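Local atomic coordinates of ADP-ribosylating toxin CARDS (PDB entry 4TLV), a protein that transfers ADP-ribosyl groups from NAD(+) to multiple target proteins and, as the main virulence factor of Mycoplasma pneumoniae, causes vacuolation and damage of host cells. Residues A[102-107]-A[520-525]; A[155-160]-A[427-432]; A[365-370]-A[375-380]. All blocks are in the same frame, centred on the assembly; numbering follows the deposited sequence.

Interaction 1 (A[102-107]-A[520-525]); sequences LMRQRQ and KDENFK. With GOL (glycerol), chain J.
Arg104 and Glu522 carry opposite charges, yet what joins them most closely is a glycerol molecule, probably from the crystallisation liquor, lodged between them. Arg104 NH2 donates to GOL O3 at 3.0 Å, nearly straight at an N-H...O angle of 165°, and GOL O3 in turn donates to Glu522 OE2 at 2.7 Å. The hydroxyl thus works as a relay, taking an N-H on one side and giving its own proton to the carboxylate on the other. A second hydroxyl, GOL O2, lies in the guanidinium plane at its edge and accepts from Arg104 NH1 at 3.1 Å. Direct contact between the ions is much looser: Arg104 NH2 and Glu522 OE1 form a long salt bridge of 3.7 Å. The two planar groups stand 82° apart, so this is not the flat, two-pronged pairing of an arginine with a carboxylate.

The arginine comes from the last turn of helix 92-104 in the mono-ADP-ribosyltransferase domain, where a Schellman motif ends the helix: Arg106 takes positive phi and Gln107 N reaches back to Leu102 O at 2.9 Å. The glutamate belongs to D3, the C-terminal beta-trefoil domain, and begins the short 3-10 segment 522-524. An Asx turn leads into that segment, with Asn523 N bonded to Asp521 OD1 at 3.0 Å from above the carboxylate plane.

Arg104 bends at chi2 and chi3 to bring its guanidinium round to the glycerol, while Glu522 runs out straight beyond CG (chi2 -172°). The buried guanidinium is gripped from elsewhere as well: NH1 bonds to Gln119 OE1 on helix 115-126, and NH2 to the backbone carbonyl of Tyr549 in D3. Arg115 NE also bonds to the glycerol.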
loop_
_atom_site.group_PDB
_atom_site.type_symbol
_atom_site.label_atom_id
_atom_site.label_comp_id
_atom_site.label_asym_id
_atom_site.label_seq_id
_atom_site.Cartn_x
_atom_site.Cartn_y
_atom_site.Cartn_z
ATOM N N LEU A 102 0.682 7.177 -20.625
ATOM C CA LEU A 102 1.351 7.687 -21.819
ATOM C C LEU A 102 1.769 6.555 -22.773
ATOM O O LEU A 102 1.585 6.664 -23.986
ATOM C CB LEU A 102 2.541 8.563 -21.445
ATOM C CG LEU A 102 2.162 9.837 -20.669
ATOM C CD1 LEU A 102 3.386 10.470 -20.098
ATOM C CD2 LEU A 102 1.398 10.820 -21.556
ATOM N N MET A 103 2.332 5.478 -22.231
ATOM C CA MET A 103 2.714 4.328 -23.044
ATOM C C MET A 103 1.521 3.687 -23.752
ATOM O O MET A 103 1.621 3.329 -24.922
ATOM C CB MET A 103 3.490 3.291 -22.221
ATOM C CG MET A 103 4.855 3.802 -21.768
ATOM S SD MET A 103 5.857 2.510 -21.015
ATOM C CE MET A 103 4.690 1.828 -19.842
ATOM N N ARG A 104 0.392 3.540 -23.060
ATOM C CA ARG A 104 -0.772 2.927 -23.693
ATOM C C ARG A 104 -1.360 3.841 -24.773
ATOM O O ARG A 104 -1.933 3.357 -25.743
ATOM C CB ARG A 104 -1.872 2.596 -22.684
ATOM C CG ARG A 104 -1.499 1.555 -21.628
ATOM C CD ARG A 104 -0.869 0.284 -22.208
ATOM N NE ARG A 104 -1.703 -0.410 -23.203
ATOM C CZ ARG A 104 -1.355 -1.555 -23.787
ATOM N NH1 ARG A 104 -0.212 -2.137 -23.467
ATOM N NH2 ARG A 104 -2.149 -2.125 -24.690
ATOM N N GLN A 105 -1.248 5.155 -24.584
ATOM C CA GLN A 105 -1.798 6.108 -25.553
ATOM C C GLN A 105 -0.782 6.381 -26.658
ATOM O O GLN A 105 -1.035 7.188 -27.547
ATOM C CB GLN A 105 -2.215 7.428 -24.876
ATOM C CG GLN A 105 -3.331 7.294 -23.828
ATOM C CD GLN A 105 -4.132 8.579 -23.646
ATOM O OE1 GLN A 105 -4.735 9.081 -24.597
ATOM N NE2 GLN A 105 -4.155 9.108 -22.421
ATOM N N ARG A 106 0.373 5.726 -26.575
ATOM C CA ARG A 106 1.437 5.837 -27.574
ATOM C C ARG A 106 2.099 7.224 -27.656
ATOM O O ARG A 106 2.341 7.752 -28.744
ATOM C CB ARG A 106 0.916 5.375 -28.949
ATOM C CG ARG A 106 0.436 3.924 -28.933
ATOM C CD ARG A 106 -0.429 3.573 -30.144
ATOM N NE ARG A 106 -0.798 2.159 -30.135
ATOM C CZ ARG A 106 0.083 1.161 -30.070
ATOM N NH1 ARG A 106 1.386 1.427 -30.008
ATOM N NH2 ARG A 106 -0.333 -0.103 -30.068
ATOM N N GLN A 107 2.428 7.795 -26.503
ATOM C CA GLN A 107 3.018 9.128 -26.458
ATOM C C GLN A 107 4.400 9.075 -25.847
ATOM O O GLN A 107 4.853 10.013 -25.193
ATOM C CB GLN A 107 2.097 10.082 -25.693
ATOM C CG GLN A 107 0.705 10.163 -26.322
ATOM C CD GLN A 107 -0.332 10.854 -25.443
ATOM O OE1 GLN A 107 -0.006 11.418 -24.402
ATOM N NE2 GLN A 107 -1.591 10.815 -25.871
ATOM N N LYS A 520 -4.451 -12.279 -19.741
ATOM C CA LYS A 520 -4.086 -12.093 -21.144
ATOM C C LYS A 520 -5.090 -11.234 -21.907
ATOM O O LYS A 520 -4.704 -10.410 -22.735
ATOM C CB LYS A 520 -3.903 -13.443 -21.853
ATOM C CG LYS A 520 -3.184 -13.305 -23.198
ATOM C CD LYS A 520 -3.133 -14.607 -23.985
ATOM C CE LYS A 520 -2.507 -14.371 -25.361
ATOM N NZ LYS A 520 -2.648 -15.546 -26.276
ATOM N N ASP A 521 -6.370 -11.433 -21.626
ATOM C CA ASP A 521 -7.436 -10.808 -22.404
ATOM C C ASP A 521 -7.538 -9.316 -22.117
ATOM O O ASP A 521 -8.046 -8.900 -21.069
ATOM C CB ASP A 521 -8.772 -11.492 -22.119
ATOM C CG ASP A 521 -9.904 -10.983 -23.011
ATOM O OD1 ASP A 521 -9.729 -9.969 -23.723
ATOM O OD2 ASP A 521 -10.982 -11.609 -23.001
ATOM N N GLU A 522 -7.070 -8.510 -23.064
ATOM C CA GLU A 522 -7.018 -7.064 -22.860
ATOM C C GLU A 522 -8.378 -6.379 -22.781
ATOM O O GLU A 522 -8.460 -5.239 -22.343
ATOM C CB GLU A 522 -6.117 -6.397 -23.899
ATOM C CG GLU A 522 -4.684 -6.878 -23.814
ATOM C CD GLU A 522 -3.759 -6.088 -24.700
ATOM O OE1 GLU A 522 -4.234 -5.140 -25.350
ATOM O OE2 GLU A 522 -2.561 -6.418 -24.751
ATOM N N ASN A 523 -9.442 -7.070 -23.187
ATOM C CA ASN A 523 -10.786 -6.516 -23.025
ATOM C C ASN A 523 -11.245 -6.447 -21.574
ATOM O O ASN A 523 -12.263 -5.840 -21.276
ATOM C CB ASN A 523 -11.803 -7.295 -23.852
ATOM C CG ASN A 523 -11.586 -7.121 -25.325
ATOM O OD1 ASN A 523 -11.614 -6.001 -25.831
ATOM N ND2 ASN A 523 -11.362 -8.226 -26.031
ATOM N N PHE A 524 -10.479 -7.048 -20.670
ATOM C CA PHE A 524 -10.780 -6.920 -19.244
ATOM C C PHE A 524 -9.765 -5.997 -18.560
ATOM O O PHE A 524 -9.833 -5.808 -17.338
ATOM C CB PHE A 524 -10.726 -8.283 -18.541
ATOM C CG PHE A 524 -11.927 -9.171 -18.798
ATOM C CD1 PHE A 524 -13.079 -9.034 -18.046
ATOM C CD2 PHE A 524 -11.871 -10.172 -19.757
ATOM C CE1 PHE A 524 -14.176 -9.856 -18.265
ATOM C CE2 PHE A 524 -12.963 -11.002 -19.986
ATOM C CZ PHE A 524 -14.114 -10.846 -19.239
ATOM N N LYS A 525 -8.820 -5.460 -19.334
ATOM C CA LYS A 525 -7.773 -4.578 -18.788
ATOM C C LYS A 525 -8.024 -3.089 -19.029
ATOM O O LYS A 525 -8.319 -2.675 -20.155
ATOM C CB LYS A 525 -6.400 -4.985 -19.340
ATOM C CG LYS A 525 -6.044 -6.435 -19.028
ATOM C CD LYS A 525 -4.587 -6.714 -19.290
ATOM C CE LYS A 525 -4.226 -8.115 -18.790
ATOM N NZ LYS A 525 -2.826 -8.425 -19.152
HETATM C C1 GOL J . 2.236 -4.614 -26.027
HETATM O O1 GOL J . 3.099 -3.915 -25.153
HETATM C C2 GOL J . 1.296 -5.522 -25.240
HETATM O O2 GOL J . 0.984 -4.941 -23.993
HETATM C C3 GOL J . 0.004 -5.705 -26.021
HETATM O O3 GOL J . -0.847 -4.601 -25.801
#

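Interaction 2 (A[155-160]-A[427-432]); sequences VPVEPG and THAQFV. With ACT (acetate ion), chain M.
Val157 sits with CG1 anti to its own backbone N (chi1 177°) and CG2 anti to the carbonyl carbon, a setting that turns both methyls onto the 3-10 segment 429-431 and the residue that follows it. CG1 presses on Ala429 CB at 3.6 Å. The other branch, CG2, meets Val432 CG2 at 4.2 Å; chi1 of -61° sets Val432 CG1 anti to the carbonyl carbon and so places CG2 between the backbone N and the carbonyl carbon, and the two valines approach at a slant. This is a small apolar patch between two domains: Val157 follows strand 146-156 of the ADP-ribosyltransferase domain, whereas Ala429 and Val432 lie near the end of D2, a beta-trefoil. Val170 on strand 168-181 packs against both Val157 and Ala429. Beside the patch, an acetate ion, probably from the crystallisation liquor, takes the backbone N-H of Ala429 on its atom O at 2.9 Å, with a fairly straight N-H...O angle of 160°; His163 ND1 holds it too. Between the segments themselves the contact is made by methyl groups, so it depends on close fit and exclusion of water; directional bonding between the two domains comes from nearby, where the Glu158 backbone pairs with that of Ile373.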
loop_
_atom_site.group_PDB
_atom_site.type_symbol
_atom_site.label_atom_id
_atom_site.label_comp_id
_atom_site.label_asym_id
_atom_site.label_seq_id
_atom_site.Cartn_x
_atom_site.Cartn_y
_atom_site.Cartn_z
ATOM N N VAL A 155 15.337 -5.269 17.094
ATOM C CA VAL A 155 15.569 -6.258 18.143
ATOM C C VAL A 155 14.823 -7.564 17.863
ATOM O O VAL A 155 13.740 -7.562 17.271
ATOM C CB VAL A 155 15.137 -5.702 19.511
ATOM C CG1 VAL A 155 15.988 -4.502 19.878
ATOM C CG2 VAL A 155 13.670 -5.317 19.475
ATOM N N PRO A 156 15.397 -8.697 18.298
ATOM C CA PRO A 156 14.712 -9.975 18.067
ATOM C C PRO A 156 13.417 -10.085 18.878
ATOM O O PRO A 156 13.345 -9.600 20.007
ATOM C CB PRO A 156 15.719 -11.030 18.558
ATOM C CG PRO A 156 16.707 -10.287 19.421
ATOM C CD PRO A 156 16.697 -8.843 18.984
ATOM N N VAL A 157 12.425 -10.753 18.307
ATOM C CA VAL A 157 11.191 -11.085 19.012
ATOM C C VAL A 157 11.403 -12.301 19.936
ATOM O O VAL A 157 11.942 -13.316 19.514
ATOM C CB VAL A 157 10.069 -11.383 18.005
ATOM C CG1 VAL A 157 8.774 -11.802 18.724
ATOM C CG2 VAL A 157 9.820 -10.140 17.111
ATOM N N GLU A 158 10.964 -12.197 21.188
ATOM C CA GLU A 158 11.121 -13.299 22.149
ATOM C C GLU A 158 12.521 -13.946 22.133
ATOM O O GLU A 158 12.640 -15.151 21.939
ATOM C CB GLU A 158 10.066 -14.398 21.904
ATOM C CG GLU A 158 9.827 -15.289 23.137
ATOM C CD GLU A 158 9.196 -16.637 22.832
ATOM O OE1 GLU A 158 9.087 -17.019 21.644
ATOM O OE2 GLU A 158 8.820 -17.331 23.802
ATOM N N PRO A 159 13.583 -13.157 22.345
ATOM C CA PRO A 159 14.937 -13.718 22.200
ATOM C C PRO A 159 15.221 -14.883 23.155
ATOM O O PRO A 159 14.690 -14.932 24.265
ATOM C CB PRO A 159 15.840 -12.530 22.549
ATOM C CG PRO A 159 15.014 -11.685 23.428
ATOM C CD PRO A 159 13.618 -11.780 22.850
ATOM N N GLY A 160 16.068 -15.808 22.719
ATOM C CA GLY A 160 16.426 -16.946 23.530
ATOM C C GLY A 160 15.392 -18.056 23.434
ATOM O O GLY A 160 15.657 -19.181 23.848
ATOM N N THR A 427 1.047 -17.098 20.117
ATOM C CA THR A 427 1.306 -16.571 18.780
ATOM C C THR A 427 2.764 -16.779 18.403
ATOM O O THR A 427 3.651 -16.404 19.157
ATOM C CB THR A 427 1.021 -15.068 18.725
ATOM O OG1 THR A 427 -0.272 -14.823 19.280
ATOM C CG2 THR A 427 1.077 -14.560 17.270
ATOM N N HIS A 428 3.027 -17.350 17.235
ATOM C CA HIS A 428 4.422 -17.478 16.826
ATOM C C HIS A 428 5.005 -16.141 16.385
ATOM O O HIS A 428 4.272 -15.234 15.995
ATOM C CB HIS A 428 4.608 -18.599 15.820
ATOM C CG HIS A 428 4.458 -19.960 16.439
ATOM N ND1 HIS A 428 4.583 -21.204 15.920
ATOM C CD2 HIS A 428 4.139 -20.130 17.771
ATOM C CE1 HIS A 428 4.332 -22.096 16.939
ATOM N NE2 HIS A 428 4.069 -21.423 18.045
ATOM N N ALA A 429 6.322 -16.014 16.493
ATOM C CA ALA A 429 6.957 -14.698 16.490
ATOM C C ALA A 429 6.758 -13.936 15.181
ATOM O O ALA A 429 6.682 -12.703 15.179
ATOM C CB ALA A 429 8.460 -14.831 16.799
ATOM N N GLN A 430 6.684 -14.654 14.063
ATOM C CA GLN A 430 6.639 -13.944 12.780
ATOM C C GLN A 430 5.317 -13.217 12.552
ATOM O O GLN A 430 5.242 -12.313 11.730
ATOM C CB GLN A 430 6.985 -14.856 11.595
ATOM C CG GLN A 430 5.898 -15.845 11.226
ATOM C CD GLN A 430 6.324 -16.692 10.057
ATOM O OE1 GLN A 430 5.609 -16.573 8.947
ATOM N NE2 GLN A 430 7.315 -17.432 10.143
ATOM N N PHE A 431 4.279 -13.568 13.302
ATOM C CA PHE A 431 3.031 -12.838 13.135
ATOM C C PHE A 431 3.213 -11.332 13.311
ATOM O O PHE A 431 2.626 -10.533 12.577
ATOM C CB PHE A 431 1.905 -13.322 14.060
ATOM C CG PHE A 431 0.627 -12.581 13.827
ATOM C CD1 PHE A 431 -0.083 -12.782 12.662
ATOM C CD2 PHE A 431 0.176 -11.629 14.726
ATOM C CE1 PHE A 431 -1.256 -12.064 12.415
ATOM C CE2 PHE A 431 -0.989 -10.933 14.483
ATOM C CZ PHE A 431 -1.697 -11.151 13.318
ATOM N N VAL A 432 4.039 -10.930 14.276
ATOM C CA VAL A 432 4.192 -9.513 14.576
ATOM C C VAL A 432 5.261 -8.823 13.721
ATOM O O VAL A 432 5.877 -7.839 14.145
ATOM C CB VAL A 432 4.419 -9.274 16.087
ATOM C CG1 VAL A 432 3.204 -9.795 16.873
ATOM C CG2 VAL A 432 5.702 -9.947 16.552
HETATM C C ACT M . 7.980 -18.988 18.455
HETATM O O ACT M . 7.784 -18.368 17.380
HETATM O OXT ACT M . 8.671 -20.032 18.388
HETATM C CH3 ACT M . 7.423 -18.504 19.759
#

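Interaction 3 (A[365-370]-A[375-380]); sequences KMTPQD and QFRVSS
Gln369 N to Gln375 O, at 2.7 Å, is the shortest of the bonds that lock this antiparallel pair, and it runs almost straight out from the carbonyl. Further along the ladder Lys365 pairs with Ser379 and Thr367 with Arg377, each through two backbone bonds; Lys365 N meets Ser379 O at 2.8 Å. At the turn end a side chain takes over. Asp370 swings its carboxylate back (chi1 59°) to accept from Gln375 N on OD1 at 3.1 Å, the N-H arriving from above the carboxylate plane. This leaves the carboxylate stacked on the Gln375 amide, their planes only 12° apart, while OD2 binds Thr374 OG1 within the turn.

On the face bearing Lys365, Thr367, Arg377 and Ser379, one water ties together Thr367 OG1, Arg377 O and Ser379 OG, donating to the serine hydroxyl at 2.8 Å; Ser379 OG is also hydrogen-bonded to the backbone carbonyl of Asn388. Another links Lys365 NZ to the carbonyl of Ser380. Arg377 sends its NE to a salt bridge with Glu417.

The face bearing Met366, Pro368, Phe376 and Val378 is apolar. Pro368 CA sits over the Phe376 ring in a CH-pi contact, 4.2 Å from the ring centroid and 28° off its normal. Pro368 CB also touches CE2 of Phe376 at 3.9 Å. Met366 and Val378 run side by side, pointing the same way, with Met366 CG against Val378 CG2 at 4.2 Å.

Together strands 364-368 and 375-380 form a beta hairpin of the D2 trefoil. On its other edge strand 375-380 pairs antiparallel with strand 415-421, where Phe376 shares backbone hydrogen bonding with Ile420; Met366 and Val378 both rest on the Ile420 side chain, and Phe431 and Val432 from the loop beyond that strand pack onto Met366 and Phe376.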
loop_
_atom_site.group_PDB
_atom_site.type_symbol
_atom_site.label_atom_id
_atom_site.label_comp_id
_atom_site.label_asym_id
_atom_site.label_seq_id
_atom_site.Cartn_x
_atom_site.Cartn_y
_atom_site.Cartn_z
ATOM N N LYS A 365 -0.740 -1.243 13.428
ATOM C CA LYS A 365 0.646 -1.220 13.900
ATOM C C LYS A 365 0.722 -2.198 15.049
ATOM O O LYS A 365 -0.258 -2.364 15.775
ATOM C CB LYS A 365 1.024 0.166 14.443
ATOM C CG LYS A 365 1.284 1.253 13.413
ATOM C CD LYS A 365 1.347 2.630 14.119
ATOM C CE LYS A 365 0.078 2.838 14.950
ATOM N NZ LYS A 365 -0.030 4.168 15.618
ATOM N N MET A 366 1.872 -2.845 15.220
ATOM C CA MET A 366 2.073 -3.750 16.346
ATOM C C MET A 366 3.346 -3.368 17.082
ATOM O O MET A 366 4.444 -3.480 16.540
ATOM C CB MET A 366 2.148 -5.188 15.873
ATOM C CG MET A 366 0.897 -5.603 15.097
ATOM S SD MET A 366 0.799 -7.367 14.943
ATOM C CE MET A 366 -0.570 -7.508 13.792
ATOM N N THR A 367 3.200 -2.917 18.315
ATOM C CA THR A 367 4.339 -2.314 19.007
ATOM C C THR A 367 4.640 -3.041 20.321
ATOM O O THR A 367 3.748 -3.225 21.150
ATOM C CB THR A 367 4.079 -0.819 19.272
ATOM O OG1 THR A 367 2.971 -0.685 20.160
ATOM C CG2 THR A 367 3.715 -0.112 17.989
ATOM N N PRO A 368 5.904 -3.457 20.512
ATOM C CA PRO A 368 6.262 -4.273 21.680
ATOM C C PRO A 368 6.087 -3.425 22.927
ATOM O O PRO A 368 6.443 -2.260 22.891
ATOM C CB PRO A 368 7.754 -4.583 21.469
ATOM C CG PRO A 368 8.149 -3.945 20.180
ATOM C CD PRO A 368 7.076 -3.006 19.752
ATOM N N GLN A 369 5.527 -3.979 23.992
ATOM C CA GLN A 369 5.256 -3.188 25.192
ATOM C C GLN A 369 6.195 -3.520 26.361
ATOM O O GLN A 369 6.308 -2.751 27.312
ATOM C CB GLN A 369 3.794 -3.349 25.624
ATOM C CG GLN A 369 2.804 -2.838 24.579
ATOM C CD GLN A 369 2.937 -1.357 24.320
ATOM O OE1 GLN A 369 3.360 -0.925 23.238
ATOM N NE2 GLN A 369 2.585 -0.561 25.318
ATOM N N ASP A 370 6.868 -4.659 26.277
ATOM C CA ASP A 370 7.769 -5.107 27.333
ATOM C C ASP A 370 9.176 -5.214 26.771
ATOM O O ASP A 370 9.362 -5.309 25.557
ATOM C CB ASP A 370 7.310 -6.450 27.912
ATOM C CG ASP A 370 7.239 -7.554 26.859
ATOM O OD1 ASP A 370 7.193 -7.224 25.662
ATOM O OD2 ASP A 370 7.230 -8.749 27.221
ATOM N N GLN A 375 5.042 -8.996 24.227
ATOM C CA GLN A 375 3.668 -8.493 24.326
ATOM C C GLN A 375 3.503 -7.281 23.411
ATOM O O GLN A 375 4.271 -6.330 23.487
ATOM C CB GLN A 375 3.343 -8.102 25.770
ATOM C CG GLN A 375 3.482 -9.265 26.744
ATOM C CD GLN A 375 3.686 -8.815 28.180
ATOM O OE1 GLN A 375 3.590 -7.629 28.491
ATOM N NE2 GLN A 375 3.982 -9.765 29.061
ATOM N N PHE A 376 2.487 -7.317 22.561
ATOM C CA PHE A 376 2.360 -6.320 21.506
ATOM C C PHE A 376 0.997 -5.641 21.497
ATOM O O PHE A 376 -0.035 -6.299 21.437
ATOM C CB PHE A 376 2.631 -6.987 20.148
ATOM C CG PHE A 376 4.049 -7.456 19.976
ATOM C CD1 PHE A 376 4.489 -8.619 20.585
ATOM C CD2 PHE A 376 4.938 -6.741 19.187
ATOM C CE1 PHE A 376 5.809 -9.056 20.427
ATOM C CE2 PHE A 376 6.247 -7.169 19.030
ATOM C CZ PHE A 376 6.681 -8.321 19.651
ATOM N N ARG A 377 1.017 -4.316 21.545
ATOM C CA ARG A 377 -0.183 -3.518 21.391
ATOM C C ARG A 377 -0.490 -3.401 19.908
ATOM O O ARG A 377 0.400 -3.181 19.091
ATOM C CB ARG A 377 0.023 -2.138 22.005
ATOM C CG ARG A 377 -1.036 -1.078 21.609
ATOM C CD ARG A 377 -0.815 0.202 22.440
ATOM N NE ARG A 377 -1.117 -0.028 23.856
ATOM C CZ ARG A 377 -0.510 0.578 24.879
ATOM N NH1 ARG A 377 0.464 1.461 24.675
ATOM N NH2 ARG A 377 -0.884 0.299 26.114
ATOM N N VAL A 378 -1.753 -3.569 19.560
ATOM C CA VAL A 378 -2.165 -3.507 18.157
ATOM C C VAL A 378 -3.015 -2.260 17.985
ATOM O O VAL A 378 -4.066 -2.140 18.617
ATOM C CB VAL A 378 -2.961 -4.765 17.784
ATOM C CG1 VAL A 378 -3.485 -4.686 16.332
ATOM C CG2 VAL A 378 -2.078 -6.001 17.967
ATOM N N SER A 379 -2.556 -1.331 17.148
ATOM C CA SER A 379 -3.199 -0.023 17.029
ATOM C C SER A 379 -3.720 0.201 15.621
ATOM O O SER A 379 -3.106 -0.235 14.649
ATOM C CB SER A 379 -2.202 1.094 17.384
ATOM O OG SER A 379 -1.721 0.934 18.704
ATOM N N SER A 380 -4.836 0.902 15.507
ATOM C CA SER A 380 -5.375 1.248 14.186
ATOM C C SER A 380 -4.827 2.572 13.633
ATOM O O SER A 380 -4.808 3.587 14.343
ATOM C CB SER A 380 -6.894 1.334 14.250
ATOM O OG SER A 380 -7.409 1.796 13.016
HETATM O O HOH W 1 -2.777 5.045 15.125
HETATM O O HOH W 2 0.676 -0.426 18.251
#

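In the fold
Going from the N terminus, interaction 1 opens at 102-107 in the ADP-ribosyltransferase domain, and interaction 2 opens at 155-160 in the same domain. The chain then enters D2, where interaction 3 closes its short hairpin between 365-370 and 375-380. Interaction 2 closes at 427-432, near the end of D2, and interaction 1 at 520-525 in D3. The three loops sit one within another without crossing. Interaction 1 thus joins the catalytic domain to D3, interaction 2 joins it to D2, and interaction 3 stays within D2. Interactions 2 and 3 touch, Val157 also reaching Phe376; interaction 1 lies across the molecule, its centre about 45 Å from that of interaction 2.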